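Local coordinates for polyprenyl synthetase (Nonlabens dokdonensis, PDB 6KD7), which probably builds geranylgeranyl pyrophosphate by magnesium-dependent prenyl transfer, joining isoprenoid diphosphates with release of pyrophosphate, at residues E13-K18 / A64-E69; D79-A84 / W98-G103; A85-G90 / E219-E224; Y195-N200 / T316-Q321; E253-H258 / V276-S281. One frame throughout, in Å; residues are numbered along the deposited sequence.

Contact 1. Residues E13-K18 / A64-E69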
# COMPACT_ATOMS: atom_id res chain seq x y z
N GLU A 13 -23.70 38.47 7.35
CA GLU A 13 -25.04 38.35 7.98
C GLU A 13 -26.00 37.64 7.02
O GLU A 13 -26.71 36.72 7.45
CB GLU A 13 -25.59 39.72 8.36
CG GLU A 13 -25.05 40.23 9.70
CD GLU A 13 -25.06 41.75 9.83
OE1 GLU A 13 -25.75 42.41 9.03
OE2 GLU A 13 -24.34 42.27 10.71
N GLU A 14 -26.05 38.09 5.77
CA GLU A 14 -27.00 37.59 4.75
C GLU A 14 -26.63 36.14 4.37
O GLU A 14 -27.56 35.30 4.28
CB GLU A 14 -27.03 38.61 3.62
CG GLU A 14 -27.72 39.91 4.03
CD GLU A 14 -29.11 39.68 4.60
OE1 GLU A 14 -29.32 40.05 5.73
OE2 GLU A 14 -29.96 39.06 3.91
N LEU A 15 -25.33 35.81 4.27
CA LEU A 15 -24.83 34.42 4.08
C LEU A 15 -25.42 33.51 5.15
O LEU A 15 -26.02 32.47 4.80
CB LEU A 15 -23.31 34.43 4.16
CG LEU A 15 -22.61 33.11 3.87
CD1 LEU A 15 -22.97 32.58 2.49
CD2 LEU A 15 -21.10 33.28 3.98
N LYS A 16 -25.27 33.87 6.42
CA LYS A 16 -25.78 33.00 7.50
C LYS A 16 -27.29 32.84 7.34
O LYS A 16 -27.79 31.73 7.53
CB LYS A 16 -25.42 33.61 8.86
CG LYS A 16 -26.21 33.07 10.03
CD LYS A 16 -25.46 33.10 11.35
CE LYS A 16 -24.48 31.96 11.52
NZ LYS A 16 -25.15 30.63 11.48
N SER A 17 -27.97 33.93 7.02
CA SER A 17 -29.44 33.93 6.84
C SER A 17 -29.92 33.15 5.61
O SER A 17 -30.99 32.55 5.70
CB SER A 17 -29.98 35.34 6.88
OG SER A 17 -31.17 35.47 6.13
N LYS A 18 -29.20 33.19 4.48
CA LYS A 18 -29.71 32.55 3.23
C LYS A 18 -29.16 31.15 2.95
O LYS A 18 -29.61 30.56 1.96
CB LYS A 18 -29.49 33.48 2.03
CG LYS A 18 -30.66 34.41 1.75
CD LYS A 18 -30.22 35.77 1.27
CE LYS A 18 -31.28 36.84 1.41
NZ LYS A 18 -30.75 38.16 1.01
N ALA A 64 -27.38 36.95 -5.51
CA ALA A 64 -26.42 36.70 -6.59
C ALA A 64 -24.97 36.71 -6.05
O ALA A 64 -24.13 35.93 -6.57
CB ALA A 64 -26.55 37.71 -7.67
N ALA A 65 -24.66 37.63 -5.16
CA ALA A 65 -23.34 37.72 -4.48
C ALA A 65 -23.08 36.41 -3.73
O ALA A 65 -22.01 35.84 -3.86
CB ALA A 65 -23.34 38.89 -3.51
N ILE A 66 -24.06 35.93 -2.99
CA ILE A 66 -23.95 34.66 -2.25
C ILE A 66 -23.78 33.51 -3.25
O ILE A 66 -22.93 32.64 -2.97
CB ILE A 66 -25.14 34.49 -1.33
CG1 ILE A 66 -25.11 35.59 -0.27
CG2 ILE A 66 -25.15 33.09 -0.72
CD1 ILE A 66 -26.33 35.59 0.65
N ALA A 67 -24.46 33.52 -4.40
CA ALA A 67 -24.28 32.46 -5.43
C ALA A 67 -22.80 32.41 -5.83
O ALA A 67 -22.23 31.32 -6.01
CB ALA A 67 -25.12 32.71 -6.67
N VAL A 68 -22.24 33.57 -6.09
CA VAL A 68 -20.84 33.69 -6.52
C VAL A 68 -19.93 33.00 -5.48
O VAL A 68 -19.06 32.25 -5.88
CB VAL A 68 -20.49 35.15 -6.77
CG1 VAL A 68 -19.00 35.40 -6.73
CG2 VAL A 68 -21.05 35.59 -8.09
N GLU A 69 -20.12 33.29 -4.20
CA GLU A 69 -19.27 32.77 -3.12
C GLU A 69 -19.53 31.26 -3.01
O GLU A 69 -18.56 30.53 -2.75
CB GLU A 69 -19.57 33.49 -1.80
CG GLU A 69 -18.77 32.98 -0.59
CD GLU A 69 -17.30 33.37 -0.61
OE1 GLU A 69 -16.82 33.96 -1.61
OE2 GLU A 69 -16.64 33.07 0.37
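Ile66 reaches across to helix 4-18 and sets its CD1 methyl on the flat face of the peptide linking Glu14 to Leu15, 3.8 Å from both Glu14 C and Leu15 N. Its CG1 lies beside the backbone N and the chain then runs straight out, chi2 175°, so this branch is the long one that bridges the gap. The other branch, CG2, is turned to Leu15 and meets CD1 of that leucine at 3.9 Å, the two side chains passing at a slant. Lys18 comes across Ile66 at about a right angle: its CB and CD flank the same methyl, with Lys18 CD 3.9 Å from Ile66 CD1. A lysine suits this border because its methylenes are apolar while NZ travels on to Glu14 OE2, 3.1 Å away, meeting the anti lone pair in a salt bridge one helical turn back. Were Lys18 shortened to alanine, the Ile66 methyl would probably lose its cover on one flank and the Glu14 carboxylate its counter-charge. The two helical segments are nearly perpendicular, at 82°, with axes 10.4 Å apart, a spacing spanned by branched aliphatic chains. In the helical prenyl synthase fold the N-terminal helix 4-18 thus lies across one side of helix 58-82, whose Ala65 and Val68 pack on helix 42-54, while Ala64 and Val68 touch helix 158-183.

Contact 2. Residues D79-A84 / W98-G103; sequences DDIMDA and WDVNTG
Ile81 CD1 stands squarely over one face of the flat carbonyl group of Gly103, 3.5 Å from Gly103 C. A second flat group is the Asp99 carboxylate: Thr102 N meets Asp99 OD1 at 2.8 Å nearly in line with its C-O bond, and Thr102 OG1 approaches the same oxygen from above the carboxylate plane, 45° out of it. The first bond makes Asp99 the N-cap of helix 100-116. Asp79, Asp80 and Asp83 spell the DDxxD sequence of the first aspartate-rich motif of prenyl synthases, which as in relatives probably serves magnesium-bound diphosphate; Ile81 is one of its spacers, pointing toward helix 100-116. Its second branch, CG2, lies 4.1 Å from Val100 CG1, the two chains meeting aslant. Glycine is needed at Gly103, since a CB there would come within 2.6 Å of Ile81 CD1. Alongside, Ile81 also packs on Ile104 of a second subunit, and Met82 O accepts from Asn101 ND2 of that subunit.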
# COMPACT_ATOMS: atom_id res chain seq x y z
N ASP A 79 -11.35 21.15 -6.07
CA ASP A 79 -9.93 21.41 -6.37
C ASP A 79 -9.03 20.84 -5.26
O ASP A 79 -8.03 20.26 -5.59
CB ASP A 79 -9.64 22.89 -6.57
CG ASP A 79 -8.23 23.05 -7.08
OD1 ASP A 79 -8.00 22.70 -8.23
OD2 ASP A 79 -7.38 23.45 -6.29
N ASP A 80 -9.42 21.03 -4.00
CA ASP A 80 -8.65 20.50 -2.86
C ASP A 80 -8.57 18.97 -3.00
O ASP A 80 -7.53 18.41 -2.69
CB ASP A 80 -9.28 20.90 -1.54
CG ASP A 80 -9.05 22.33 -1.08
OD1 ASP A 80 -8.10 22.99 -1.57
OD2 ASP A 80 -9.86 22.77 -0.19
N ILE A 81 -9.63 18.29 -3.41
CA ILE A 81 -9.61 16.83 -3.65
C ILE A 81 -8.61 16.57 -4.79
O ILE A 81 -7.67 15.84 -4.60
CB ILE A 81 -10.98 16.24 -4.00
CG1 ILE A 81 -11.99 16.39 -2.89
CG2 ILE A 81 -10.84 14.78 -4.41
CD1 ILE A 81 -13.41 16.12 -3.37
N MET A 82 -8.82 17.17 -5.94
CA MET A 82 -7.99 16.86 -7.13
C MET A 82 -6.51 17.21 -6.90
O MET A 82 -5.67 16.59 -7.50
CB MET A 82 -8.56 17.53 -8.38
CG MET A 82 -10.00 17.13 -8.60
SD MET A 82 -10.68 17.72 -10.14
CE MET A 82 -10.93 19.44 -9.74
N ASP A 83 -6.24 18.21 -6.06
CA ASP A 83 -4.84 18.64 -5.81
C ASP A 83 -4.29 17.95 -4.56
O ASP A 83 -3.15 18.21 -4.23
CB ASP A 83 -4.74 20.16 -5.76
CG ASP A 83 -3.32 20.66 -5.89
OD1 ASP A 83 -2.71 20.42 -6.93
OD2 ASP A 83 -2.84 21.29 -4.96
N ALA A 84 -5.09 17.11 -3.90
CA ALA A 84 -4.66 16.43 -2.66
C ALA A 84 -4.18 17.46 -1.63
O ALA A 84 -3.10 17.29 -1.09
CB ALA A 84 -3.64 15.35 -2.95
N TRP A 98 -13.67 14.95 6.51
CA TRP A 98 -14.71 13.91 6.27
C TRP A 98 -14.05 12.83 5.42
O TRP A 98 -13.27 12.07 5.96
CB TRP A 98 -15.93 14.53 5.59
CG TRP A 98 -16.83 15.26 6.53
CD1 TRP A 98 -17.84 14.74 7.28
CD2 TRP A 98 -16.79 16.66 6.84
NE1 TRP A 98 -18.43 15.71 8.03
CE2 TRP A 98 -17.81 16.90 7.79
CE3 TRP A 98 -16.00 17.73 6.43
CZ2 TRP A 98 -18.05 18.16 8.31
CZ3 TRP A 98 -16.24 18.98 6.95
CH2 TRP A 98 -17.26 19.19 7.87
N ASP A 99 -14.34 12.84 4.13
CA ASP A 99 -13.77 11.86 3.18
C ASP A 99 -13.92 12.40 1.75
O ASP A 99 -14.60 13.40 1.56
CB ASP A 99 -14.35 10.46 3.38
CG ASP A 99 -15.86 10.44 3.30
OD1 ASP A 99 -16.39 10.99 2.37
OD2 ASP A 99 -16.47 9.88 4.18
N VAL A 100 -13.29 11.73 0.80
CA VAL A 100 -13.33 12.17 -0.62
C VAL A 100 -14.77 12.17 -1.14
O VAL A 100 -15.15 13.14 -1.74
CB VAL A 100 -12.41 11.28 -1.47
CG1 VAL A 100 -12.66 11.45 -2.95
CG2 VAL A 100 -10.96 11.50 -1.12
N ASN A 101 -15.54 11.13 -0.83
CA ASN A 101 -16.91 10.97 -1.34
C ASN A 101 -17.78 12.13 -0.82
O ASN A 101 -18.62 12.64 -1.58
CB ASN A 101 -17.51 9.61 -0.98
CG ASN A 101 -16.97 8.52 -1.87
OD1 ASN A 101 -16.17 8.76 -2.78
ND2 ASN A 101 -17.38 7.31 -1.60
N THR A 102 -17.53 12.59 0.41
CA THR A 102 -18.20 13.75 0.99
C THR A 102 -17.80 14.97 0.18
O THR A 102 -18.64 15.79 -0.14
CB THR A 102 -17.89 13.89 2.48
OG1 THR A 102 -18.40 12.73 3.15
CG2 THR A 102 -18.46 15.16 3.06
N GLY A 103 -16.53 15.12 -0.09
CA GLY A 103 -16.09 16.27 -0.89
C GLY A 103 -16.77 16.27 -2.26
O GLY A 103 -17.12 17.36 -2.74

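Contact 3. Residues A85-G90 / E219-E224; sequences ADLRRG and ETFGKE
Leu87 and Gly90 belong to the arginine-rich hairpin that follows the first aspartate-rich motif, and they meet Phe221 in the loop beyond the second. Gly90 CA lies at the edge of the Phe221 ring, near its plane, 3.8 Å from Phe221 CD2. Leu87 CD1 approaches obliquely, 4.0 Å from Phe221 CE2. A single water joins the backbones: it accepts from Gly90 N at 2.9 Å and donates to Phe221 O, also at 2.9 Å. Arg89 and Gly90 both have positive phi and form the two central residues of a type I' turn between strands 87-88 and 91-92; glycine suits the second place, where positive phi favours it. Arg88 and Arg89 both direct their bonds to CB away from the phenylalanine; Arg88 touches the bound pyrophosphate and Arg89 NE bonds to Leu37 O. In the loop, Lys223 forms salt bridges with Asp209 and Asp213 of the second motif. Trp254 of a third subunit stacks edge-to-face with Phe221.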
# COMPACT_ATOMS: atom_id res chain seq x y z
N ALA A 85 -4.95 18.52 -1.43
CA ALA A 85 -4.61 19.56 -0.44
C ALA A 85 -5.08 19.10 0.94
O ALA A 85 -6.22 18.70 1.06
CB ALA A 85 -5.23 20.87 -0.83
N ASP A 86 -4.20 19.19 1.93
CA ASP A 86 -4.52 18.75 3.32
C ASP A 86 -5.14 19.89 4.12
O ASP A 86 -5.99 19.62 4.97
CB ASP A 86 -3.26 18.22 3.99
CG ASP A 86 -2.77 16.89 3.43
OD1 ASP A 86 -3.56 16.11 2.76
OD2 ASP A 86 -1.60 16.65 3.63
N LEU A 87 -4.75 21.11 3.85
CA LEU A 87 -5.22 22.27 4.63
C LEU A 87 -5.72 23.36 3.67
O LEU A 87 -5.20 23.48 2.56
CB LEU A 87 -4.04 22.83 5.44
CG LEU A 87 -3.54 22.02 6.64
CD1 LEU A 87 -2.51 22.83 7.41
CD2 LEU A 87 -4.63 21.58 7.58
N ARG A 88 -6.70 24.12 4.14
CA ARG A 88 -7.19 25.35 3.48
C ARG A 88 -7.33 26.40 4.59
O ARG A 88 -8.04 26.12 5.53
CB ARG A 88 -8.53 25.11 2.77
CG ARG A 88 -9.20 26.38 2.27
CD ARG A 88 -10.18 26.13 1.15
NE ARG A 88 -9.52 25.59 -0.02
CZ ARG A 88 -8.91 26.33 -0.92
NH1 ARG A 88 -8.88 27.63 -0.78
NH2 ARG A 88 -8.33 25.76 -1.96
N ARG A 89 -6.65 27.52 4.47
CA ARG A 89 -6.78 28.61 5.47
C ARG A 89 -6.52 28.09 6.89
O ARG A 89 -7.26 28.46 7.79
CB ARG A 89 -8.12 29.33 5.30
CG ARG A 89 -8.25 30.01 3.94
CD ARG A 89 -9.36 31.03 3.89
NE ARG A 89 -9.11 32.09 4.84
CZ ARG A 89 -8.47 33.21 4.55
NH1 ARG A 89 -8.02 33.41 3.33
NH2 ARG A 89 -8.29 34.11 5.49
N GLY A 90 -5.54 27.22 7.04
CA GLY A 90 -5.06 26.74 8.34
C GLY A 90 -5.93 25.66 8.92
O GLY A 90 -5.66 25.28 10.07
N GLU A 219 4.25 32.54 5.66
CA GLU A 219 3.22 32.43 6.72
C GLU A 219 3.11 30.92 6.98
O GLU A 219 2.86 30.19 6.02
CB GLU A 219 1.94 33.15 6.31
CG GLU A 219 1.15 33.73 7.49
CD GLU A 219 0.09 32.82 8.08
OE1 GLU A 219 0.44 31.95 8.90
OE2 GLU A 219 -1.08 32.97 7.71
N THR A 220 3.27 30.47 8.23
CA THR A 220 3.30 29.01 8.49
C THR A 220 1.99 28.35 8.08
O THR A 220 2.04 27.28 7.46
CB THR A 220 3.67 28.73 9.95
OG1 THR A 220 4.89 29.43 10.19
CG2 THR A 220 3.83 27.26 10.26
N PHE A 221 0.86 28.98 8.38
CA PHE A 221 -0.46 28.40 8.05
C PHE A 221 -1.00 29.04 6.77
O PHE A 221 -2.15 28.81 6.41
CB PHE A 221 -1.35 28.37 9.29
CG PHE A 221 -1.05 27.17 10.14
CD1 PHE A 221 -0.02 27.20 11.07
CD2 PHE A 221 -1.72 25.98 9.96
CE1 PHE A 221 0.28 26.08 11.82
CE2 PHE A 221 -1.41 24.86 10.71
CZ PHE A 221 -0.41 24.92 11.63
N GLY A 222 -0.13 29.82 6.13
CA GLY A 222 -0.40 30.49 4.84
C GLY A 222 0.16 29.69 3.68
O GLY A 222 0.63 28.58 3.90
N LYS A 223 0.14 30.28 2.49
CA LYS A 223 0.65 29.57 1.29
C LYS A 223 2.15 29.30 1.41
O LYS A 223 2.91 30.24 1.68
CB LYS A 223 0.33 30.35 0.01
CG LYS A 223 -0.63 29.63 -0.93
CD LYS A 223 -0.77 30.32 -2.26
CE LYS A 223 0.54 30.90 -2.75
NZ LYS A 223 0.49 31.15 -4.21
N GLU A 224 2.56 28.07 1.12
CA GLU A 224 3.97 27.68 1.21
C GLU A 224 4.77 28.57 0.27
O GLU A 224 4.33 28.80 -0.83
CB GLU A 224 4.06 26.21 0.77
CG GLU A 224 5.34 25.83 0.07
CD GLU A 224 5.36 24.43 -0.53
OE1 GLU A 224 4.29 23.87 -0.75
OE2 GLU A 224 6.45 23.94 -0.78
O HOH W 1 -3.48 26.68 5.02

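Contact 4. Residues Y195-N200 / T316-Q321; sequences YDYGIN and TDFSLQ
Tyr197 OH donates a hydrogen bond to Ser319 OG, 2.7 Å long, and this bond ties the C-terminal helix 309-322 to helix 188-215 in the helical core of the prenyl synthase fold. The tyrosine directs its CG anti to the backbone N, chi1 159°, which swings the ring out from its own helix and carries the hydroxyl to the neighbour. Ser319 OG lies at the edge of that ring, in its plane, which is where a phenol's hydroxyl directs its hydrogen. On the serine, chi1 -62° lays OG beside its own backbone N, and from there it also bonds to Leu315 O, one turn earlier in the helix. A small hydroxyl can therefore receive from the tyrosine while staying tied to its own helix, which is how a buried polar pair can be satisfied. Phe318 adds its ring from the same helix: Tyr197 OH lies at its edge, near the ring plane, 4.0 Å from Phe318 CD1. A phenylalanine instead of Tyr197 would probably leave Ser319 OG without its cross-helix donor. Around the pair, Tyr197 also packs on Leu177 of helix 158-183, Ile302 of helix 283-303 touches both Tyr197 and Ser319, and Phe318 turns to Leu42, Leu46 and Met49 of helix 42-54.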
# COMPACT_ATOMS: atom_id res chain seq x y z
N TYR A 195 -17.31 43.58 -17.15
CA TYR A 195 -16.73 42.23 -17.29
C TYR A 195 -15.26 42.34 -17.65
O TYR A 195 -14.43 41.73 -16.97
CB TYR A 195 -17.44 41.39 -18.35
CG TYR A 195 -16.94 39.98 -18.51
CD1 TYR A 195 -17.45 38.93 -17.76
CD2 TYR A 195 -16.00 39.67 -19.47
CE1 TYR A 195 -17.03 37.62 -17.95
CE2 TYR A 195 -15.56 38.37 -19.67
CZ TYR A 195 -16.05 37.35 -18.87
OH TYR A 195 -15.62 36.06 -19.07
N ASP A 196 -14.96 43.11 -18.68
CA ASP A 196 -13.58 43.31 -19.19
C ASP A 196 -12.66 43.85 -18.09
O ASP A 196 -11.48 43.44 -18.04
CB ASP A 196 -13.59 44.25 -20.38
CG ASP A 196 -14.20 43.66 -21.64
OD1 ASP A 196 -14.54 42.44 -21.64
OD2 ASP A 196 -14.30 44.41 -22.63
N TYR A 197 -13.14 44.81 -17.31
CA TYR A 197 -12.38 45.31 -16.15
C TYR A 197 -12.00 44.09 -15.30
O TYR A 197 -10.82 43.97 -14.91
CB TYR A 197 -13.22 46.32 -15.35
CG TYR A 197 -12.79 46.52 -13.93
CD1 TYR A 197 -11.51 46.95 -13.61
CD2 TYR A 197 -13.66 46.27 -12.90
CE1 TYR A 197 -11.13 47.16 -12.29
CE2 TYR A 197 -13.27 46.43 -11.58
CZ TYR A 197 -11.99 46.85 -11.28
OH TYR A 197 -11.64 46.96 -9.97
N GLY A 198 -12.99 43.30 -14.91
CA GLY A 198 -12.82 42.07 -14.10
C GLY A 198 -11.77 41.13 -14.73
O GLY A 198 -10.92 40.66 -14.02
N ILE A 199 -11.77 40.95 -16.03
CA ILE A 199 -10.75 40.11 -16.69
C ILE A 199 -9.37 40.69 -16.41
O ILE A 199 -8.50 39.93 -15.99
CB ILE A 199 -11.05 39.93 -18.18
CG1 ILE A 199 -12.34 39.15 -18.40
CG2 ILE A 199 -9.89 39.25 -18.90
CD1 ILE A 199 -12.36 37.74 -17.83
N ASN A 200 -9.16 41.98 -16.63
CA ASN A 200 -7.80 42.57 -16.50
C ASN A 200 -7.44 42.54 -15.01
O ASN A 200 -6.31 42.20 -14.65
CB ASN A 200 -7.74 43.98 -17.10
CG ASN A 200 -7.69 43.98 -18.62
OD1 ASN A 200 -8.44 44.70 -19.32
ND2 ASN A 200 -6.76 43.21 -19.13
N THR A 316 -10.81 52.47 -8.33
CA THR A 316 -9.39 52.64 -8.73
C THR A 316 -8.53 52.32 -7.50
O THR A 316 -7.55 51.58 -7.65
CB THR A 316 -9.09 54.02 -9.30
OG1 THR A 316 -9.67 54.12 -10.60
CG2 THR A 316 -7.61 54.28 -9.47
N ASP A 317 -8.93 52.83 -6.35
CA ASP A 317 -8.26 52.60 -5.06
C ASP A 317 -8.37 51.13 -4.68
O ASP A 317 -7.43 50.61 -4.09
CB ASP A 317 -8.86 53.43 -3.92
CG ASP A 317 -8.50 54.91 -4.03
OD1 ASP A 317 -7.58 55.23 -4.87
OD2 ASP A 317 -9.15 55.74 -3.30
N PHE A 318 -9.53 50.52 -4.87
CA PHE A 318 -9.73 49.10 -4.50
C PHE A 318 -8.78 48.22 -5.33
O PHE A 318 -8.13 47.37 -4.78
CB PHE A 318 -11.19 48.72 -4.65
CG PHE A 318 -11.41 47.24 -4.74
CD1 PHE A 318 -11.33 46.60 -5.95
CD2 PHE A 318 -11.73 46.51 -3.61
CE1 PHE A 318 -11.56 45.24 -6.03
CE2 PHE A 318 -11.92 45.15 -3.69
CZ PHE A 318 -11.83 44.52 -4.90
N SER A 319 -8.64 48.53 -6.61
CA SER A 319 -7.78 47.81 -7.57
C SER A 319 -6.33 47.96 -7.13
O SER A 319 -5.60 46.95 -7.15
CB SER A 319 -7.99 48.32 -8.97
OG SER A 319 -9.32 48.10 -9.38
N LEU A 320 -5.91 49.16 -6.78
CA LEU A 320 -4.51 49.38 -6.33
C LEU A 320 -4.31 48.66 -4.98
O LEU A 320 -3.38 47.91 -4.90
CB LEU A 320 -4.20 50.87 -6.31
CG LEU A 320 -4.20 51.57 -7.69
CD1 LEU A 320 -4.16 53.08 -7.52
CD2 LEU A 320 -3.06 51.12 -8.56
N GLN A 321 -5.24 48.77 -4.05
CA GLN A 321 -5.05 48.08 -2.75
C GLN A 321 -4.94 46.56 -2.97
O GLN A 321 -4.11 45.95 -2.32
CB GLN A 321 -6.21 48.42 -1.82
CG GLN A 321 -6.10 47.77 -0.45
CD GLN A 321 -7.42 47.71 0.28
OE1 GLN A 321 -8.05 48.73 0.54
NE2 GLN A 321 -7.84 46.51 0.61

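Contact 5. Residues E253-H258 / V276-S281; sequences EWFALH and VFFEQS
Ser281 OG is a gathering point for polar groups: it lies 2.7 Å from Phe277 O and 2.9 Å from Phe278 O, the carbonyls of the two residues whose rings cross to Trp254 and Phe255, and it also bonds to Ser241 OG and to Gly283 N. Phe277 and Phe278 lie on helix 264-281, which packs against the end of helix 248-254 in the outer part of the largely helical prenyl synthase fold. Beyond that end the chain bends in a type I turn from Trp254 to Leu257. Trp254 and Phe277 cross at about a right angle. Each holds its CG beside the backbone N, with chi1 -82° for Trp254 and -80° for Phe277, and the two bonds to CB point at each other. Trp254 NE1 lies at the edge of the Phe277 ring, near its plane, 3.9 Å from Phe277 CE2; its hydrogen bond goes instead to Glu250 OE1, so the indole can join an apolar cluster without losing its polar partner. Large rings suit the site because the two backbones stay well apart. Leu257 packs on Gly90 of a fourth subunit, and His258 N bonds to Glu92 OE2 there. Phe255, stacked on Tyr238, brings its CZ 4.4 Å from Phe278 CZ, at the edge of the Phe278 ring.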
# COMPACT_ATOMS: atom_id res chain seq x y z
N GLU A 253 16.41 21.91 -15.88
CA GLU A 253 16.97 20.73 -15.18
C GLU A 253 16.45 20.76 -13.75
O GLU A 253 16.02 19.69 -13.27
CB GLU A 253 18.50 20.67 -15.32
CG GLU A 253 18.93 20.00 -16.63
CD GLU A 253 20.37 20.27 -17.04
OE1 GLU A 253 20.78 19.83 -18.15
OE2 GLU A 253 21.09 20.93 -16.24
N TRP A 254 16.38 21.93 -13.12
CA TRP A 254 15.76 21.99 -11.78
C TRP A 254 14.30 21.52 -11.87
O TRP A 254 13.85 20.84 -10.98
CB TRP A 254 15.85 23.41 -11.22
CG TRP A 254 17.18 23.69 -10.59
CD1 TRP A 254 18.16 24.50 -11.08
CD2 TRP A 254 17.70 23.13 -9.37
NE1 TRP A 254 19.23 24.52 -10.22
CE2 TRP A 254 18.98 23.68 -9.17
CE3 TRP A 254 17.22 22.20 -8.43
CZ2 TRP A 254 19.77 23.36 -8.07
CZ3 TRP A 254 18.00 21.89 -7.33
CH2 TRP A 254 19.26 22.46 -7.16
N PHE A 255 13.61 21.88 -12.95
CA PHE A 255 12.15 21.63 -13.10
C PHE A 255 11.92 20.18 -13.52
O PHE A 255 10.75 19.79 -13.64
CB PHE A 255 11.50 22.65 -14.04
CG PHE A 255 10.88 23.82 -13.31
CD1 PHE A 255 11.66 24.64 -12.50
CD2 PHE A 255 9.51 24.05 -13.35
CE1 PHE A 255 11.08 25.67 -11.76
CE2 PHE A 255 8.93 25.07 -12.60
CZ PHE A 255 9.71 25.88 -11.80
N ALA A 256 12.99 19.41 -13.72
CA ALA A 256 12.92 17.95 -14.02
C ALA A 256 12.98 17.13 -12.72
O ALA A 256 12.62 15.95 -12.79
CB ALA A 256 14.03 17.55 -14.97
N LEU A 257 13.41 17.70 -11.59
CA LEU A 257 13.44 16.94 -10.33
C LEU A 257 12.07 16.98 -9.66
O LEU A 257 11.59 18.08 -9.37
CB LEU A 257 14.50 17.50 -9.38
CG LEU A 257 15.89 17.65 -9.97
CD1 LEU A 257 16.83 18.18 -8.93
CD2 LEU A 257 16.40 16.32 -10.52
N HIS A 258 11.45 15.81 -9.48
CA HIS A 258 10.24 15.62 -8.62
C HIS A 258 10.66 15.82 -7.18
O HIS A 258 11.82 15.45 -6.83
CB HIS A 258 9.55 14.25 -8.75
CG HIS A 258 8.11 14.22 -8.31
ND1 HIS A 258 7.73 14.13 -7.00
CD2 HIS A 258 6.96 14.25 -9.03
CE1 HIS A 258 6.42 14.09 -6.93
NE2 HIS A 258 5.93 14.18 -8.14
N VAL A 276 16.80 32.56 -7.37
CA VAL A 276 17.93 33.39 -7.88
C VAL A 276 17.89 33.41 -9.40
O VAL A 276 18.10 34.51 -9.97
CB VAL A 276 19.29 32.92 -7.32
CG1 VAL A 276 20.43 33.66 -8.01
CG2 VAL A 276 19.34 33.08 -5.80
N PHE A 277 17.63 32.29 -10.06
CA PHE A 277 17.52 32.27 -11.54
C PHE A 277 16.37 33.16 -12.02
O PHE A 277 16.47 33.82 -13.06
CB PHE A 277 17.32 30.85 -12.09
CG PHE A 277 18.60 30.05 -12.17
CD1 PHE A 277 19.69 30.53 -12.88
CD2 PHE A 277 18.72 28.84 -11.51
CE1 PHE A 277 20.87 29.81 -12.92
CE2 PHE A 277 19.90 28.11 -11.56
CZ PHE A 277 20.96 28.59 -12.27
N PHE A 278 15.27 33.17 -11.28
CA PHE A 278 14.10 34.01 -11.62
C PHE A 278 14.55 35.48 -11.67
O PHE A 278 14.25 36.09 -12.70
CB PHE A 278 12.93 33.75 -10.66
CG PHE A 278 12.17 32.46 -10.87
CD1 PHE A 278 12.28 31.74 -12.04
CD2 PHE A 278 11.28 32.03 -9.90
CE1 PHE A 278 11.55 30.57 -12.21
CE2 PHE A 278 10.52 30.89 -10.08
CZ PHE A 278 10.67 30.16 -11.24
N GLU A 279 15.26 35.98 -10.64
CA GLU A 279 15.80 37.37 -10.58
C GLU A 279 16.77 37.54 -11.75
O GLU A 279 16.44 38.30 -12.71
CB GLU A 279 16.47 37.72 -9.25
CG GLU A 279 15.88 36.96 -8.10
CD GLU A 279 16.20 37.42 -6.69
OE1 GLU A 279 15.78 38.53 -6.35
OE2 GLU A 279 16.81 36.62 -5.92
N GLN A 280 17.87 36.80 -11.75
CA GLN A 280 18.99 37.04 -12.68
C GLN A 280 18.50 36.89 -14.12
O GLN A 280 19.01 37.60 -14.95
CB GLN A 280 20.18 36.12 -12.40
CG GLN A 280 20.85 36.39 -11.06
CD GLN A 280 22.02 35.46 -10.82
OE1 GLN A 280 22.21 34.48 -11.55
NE2 GLN A 280 22.81 35.76 -9.80
N SER A 281 17.53 36.05 -14.44
CA SER A 281 17.10 35.85 -15.84
C SER A 281 16.35 37.07 -16.37
O SER A 281 16.21 37.16 -17.60
CB SER A 281 16.23 34.63 -15.98
OG SER A 281 15.07 34.75 -15.19

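Overall arrangement
Contacts 1 and 2 both use helix 58-82, one near its start and one at its end, with centres 23 Å apart. Contacts 2 and 3 interlock along the chain, segment 85-90 lying between the two segments of contact 2; their centres are 16 Å apart, and Asp80 OD1 joins Arg88 NH2 in a salt bridge linking the aspartate-rich motif to the arginine hairpin, consistent with one diphosphate site. Contact 3 ties this site to the loop after helix 188-215, the helix that contact 4 uses on the opposite side of the chain's centre. Contact 5 falls in sequence between the segments of contact 4; its centre is 43 Å from that of contact 1, where it meets a fourth subunit.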